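Carbonic anhydrase (Coccomyxa sp. PA, PDB 3UCJ) catalyses the reversible hydration of carbon dioxide to hydrogencarbonate as a zinc-dependent beta-class enzyme, and is held here in complex with the inhibitor acetazolamide. Local coordinates at the interface of chains A and B. Coordinates in Å, arbitrary orientation; residue numbers count along the deposited sequence, not the author numbering. Chains: chain A/B, Carbonic anhydrase.

The interface of chains A and B. Residues chain A 77, 167, 218-220, 222; chain B 117, 128, 131, 134-135.
A:His219 and B:Asp135 meet across the interface, imidazole edge to carboxylate. Ring nitrogen ND1 of A:His219 donates to OD1 of B:Asp135 at 2.7 Å. The acceptor uses its syn lone pair, and the ring and carboxylate planes are steeply tilted to each other. CG of A:His219 lies anti to the backbone N (chi1 172°), which carries the ring out from helix 216-220 towards helix 128-136 of chain B. A:His219 has 77 Å² of its surface hidden by chain B, and B:Arg134 has 55 Å² hidden by chain A.

B:Arg134 holds the same carboxylate from its own chain. Its NE and NH2 together donate to OD2 of B:Asp135, and NH2 of B:Arg134 forms a salt bridge with that B:Asp135 oxygen at 2.8 Å. Together with the histidine bond, this probably limits the rotation of the carboxylate. The nearby positive charge would probably stabilise the ionised carboxylate. NH2 of B:Arg134 also donates a hydrogen bond to the backbone O of A:His219 at 2.9 Å, on a lone pair in the carbonyl plane. NH1 meets the same oxygen through a water.

The aliphatic CG and CD of B:Arg134 cross the face of the A:Phe222 ring. CD of B:Arg134 sits over the centre of the A:Phe222 ring, 3.6 Å from the centroid, a CH-pi contact. The guanidinium continues past it over CB, nearly parallel to the ring, the planes 7° apart. The bend at chi3 (82°) lets the chain cross the ring and turn its tip towards A:His219. An alanine in place of B:Arg134 would probably leave B:Asp135 OD2 without these two donors and the carboxylate freer to turn, the A:His219 carbonyl without this donor, and a gap over the A:Phe222 ring.

On the flank, B:Pro117 CD lies against A:Cys220 CA at 3.7 Å. Farther out, the amide ND2 of A:Asn77 gives a nearly straight bond to the hydroxyl OG of B:Ser128 at 3.0 Å. The patch fastens the C-terminal segment of one subunit onto a helix of the other. Its twin lies across the two-fold axis, and together they probably help hold this pair of subunits together within the four-chain assembly.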
loop_
_atom_site.group_PDB
_atom_site.type_symbol
_atom_site.label_atom_id
_atom_site.label_comp_id
_atom_site.label_asym_id
_atom_site.label_seq_id
_atom_site.Cartn_x
_atom_site.Cartn_y
_atom_site.Cartn_z
ATOM N N ASN A 77 8.863 2.546 4.598
ATOM C CA ASN A 77 7.954 3.298 5.513
ATOM C C ASN A 77 6.541 3.271 4.997
ATOM O O ASN A 77 5.559 3.377 5.794
ATOM C CB ASN A 77 8.358 4.751 5.523
ATOM C CG ASN A 77 9.705 5.026 6.284
ATOM O OD1 ASN A 77 10.220 4.194 7.044
ATOM N ND2 ASN A 77 10.234 6.205 6.034
ATOM N N ALA A 167 16.296 4.440 9.787
ATOM C CA ALA A 167 15.621 5.679 9.467
ATOM C C ALA A 167 14.095 5.639 9.646
ATOM O O ALA A 167 13.428 6.662 9.456
ATOM C CB ALA A 167 15.895 6.018 7.972
ATOM N N GLN A 218 22.355 13.280 8.228
ATOM C CA GLN A 218 21.891 14.318 7.305
ATOM C C GLN A 218 20.426 13.959 6.898
ATOM O O GLN A 218 19.614 14.847 6.686
ATOM C CB GLN A 218 22.748 14.332 6.030
ATOM C CG GLN A 218 22.342 15.408 5.063
ATOM C CD GLN A 218 23.264 15.471 3.891
ATOM O OE1 GLN A 218 24.273 16.157 3.933
ATOM N NE2 GLN A 218 22.970 14.707 2.866
ATOM N N HIS A 219 20.131 12.655 6.807
ATOM C CA HIS A 219 18.722 12.243 6.434
ATOM C C HIS A 219 17.746 12.712 7.490
ATOM O O HIS A 219 16.621 13.192 7.197
ATOM C CB HIS A 219 18.655 10.742 6.271
ATOM C CG HIS A 219 17.252 10.230 6.097
ATOM N ND1 HIS A 219 16.592 10.307 4.885
ATOM C CD2 HIS A 219 16.407 9.586 6.948
ATOM C CE1 HIS A 219 15.398 9.725 4.991
ATOM N NE2 HIS A 219 15.246 9.287 6.237
ATOM N N CYS A 220 18.158 12.605 8.753
ATOM C CA CYS A 220 17.256 12.963 9.877
ATOM C C CYS A 220 17.213 14.446 10.182
ATOM O O CYS A 220 16.138 15.046 10.482
ATOM C CB CYS A 220 17.600 12.139 11.132
ATOM S SG CYS A 220 17.386 10.397 11.044
ATOM N N PHE A 222 18.086 17.220 7.938
ATOM C CA PHE A 222 18.499 17.783 6.688
ATOM C C PHE A 222 18.635 19.287 6.714
ATOM O O PHE A 222 19.573 19.795 6.131
ATOM C CB PHE A 222 17.533 17.395 5.577
ATOM C CG PHE A 222 18.099 17.621 4.237
ATOM C CD1 PHE A 222 18.941 16.684 3.677
ATOM C CD2 PHE A 222 17.799 18.772 3.529
ATOM C CE1 PHE A 222 19.485 16.914 2.432
ATOM C CE2 PHE A 222 18.345 19.016 2.254
ATOM C CZ PHE A 222 19.197 18.028 1.718
ATOM N N PRO B 117 12.223 12.426 10.451
ATOM C CA PRO B 117 11.385 11.226 10.093
ATOM C C PRO B 117 10.754 10.504 11.230
ATOM O O PRO B 117 9.856 9.702 11.015
ATOM C CB PRO B 117 12.389 10.304 9.352
ATOM C CG PRO B 117 13.744 10.773 9.828
ATOM C CD PRO B 117 13.577 12.298 9.898
ATOM N N SER B 128 7.841 10.151 2.414
ATOM C CA SER B 128 9.124 9.502 2.322
ATOM C C SER B 128 9.740 9.621 0.923
ATOM O O SER B 128 10.901 9.809 0.791
ATOM C CB SER B 128 9.033 8.060 2.754
ATOM O OG SER B 128 8.688 7.934 4.087
ATOM N N ARG B 131 11.729 12.777 0.646
ATOM C CA ARG B 131 12.997 12.723 1.320
ATOM C C ARG B 131 14.041 12.008 0.471
ATOM O O ARG B 131 15.197 12.316 0.520
ATOM C CB ARG B 131 12.860 12.058 2.672
ATOM C CG ARG B 131 12.318 12.949 3.765
ATOM C CD ARG B 131 12.406 12.323 5.113
ATOM N NE ARG B 131 11.450 11.268 5.339
ATOM C CZ ARG B 131 10.263 11.427 5.884
ATOM N NH1 ARG B 131 9.852 12.606 6.263
ATOM N NH2 ARG B 131 9.498 10.393 6.053
ATOM N N ARG B 134 15.183 14.284 -2.313
ATOM C CA ARG B 134 16.034 15.227 -1.613
ATOM C C ARG B 134 17.415 14.674 -1.291
ATOM O O ARG B 134 18.407 15.296 -1.560
ATOM C CB ARG B 134 15.325 15.674 -0.352
ATOM C CG ARG B 134 16.088 16.515 0.582
ATOM C CD ARG B 134 15.507 16.391 1.974
ATOM N NE ARG B 134 15.989 15.211 2.647
ATOM C CZ ARG B 134 15.713 14.884 3.886
ATOM N NH1 ARG B 134 14.931 15.629 4.606
ATOM N NH2 ARG B 134 16.222 13.812 4.384
ATOM N N ASP B 135 17.461 13.493 -0.718
ATOM C CA ASP B 135 18.694 12.874 -0.356
ATOM C C ASP B 135 19.555 12.609 -1.597
ATOM O O ASP B 135 20.726 12.749 -1.556
ATOM C CB ASP B 135 18.453 11.567 0.376
ATOM C CG ASP B 135 17.886 11.745 1.759
ATOM O OD1 ASP B 135 17.549 10.765 2.360
ATOM O OD2 ASP B 135 17.787 12.834 2.250
HETATM O O HOH W 1 14.824 15.123 7.608
#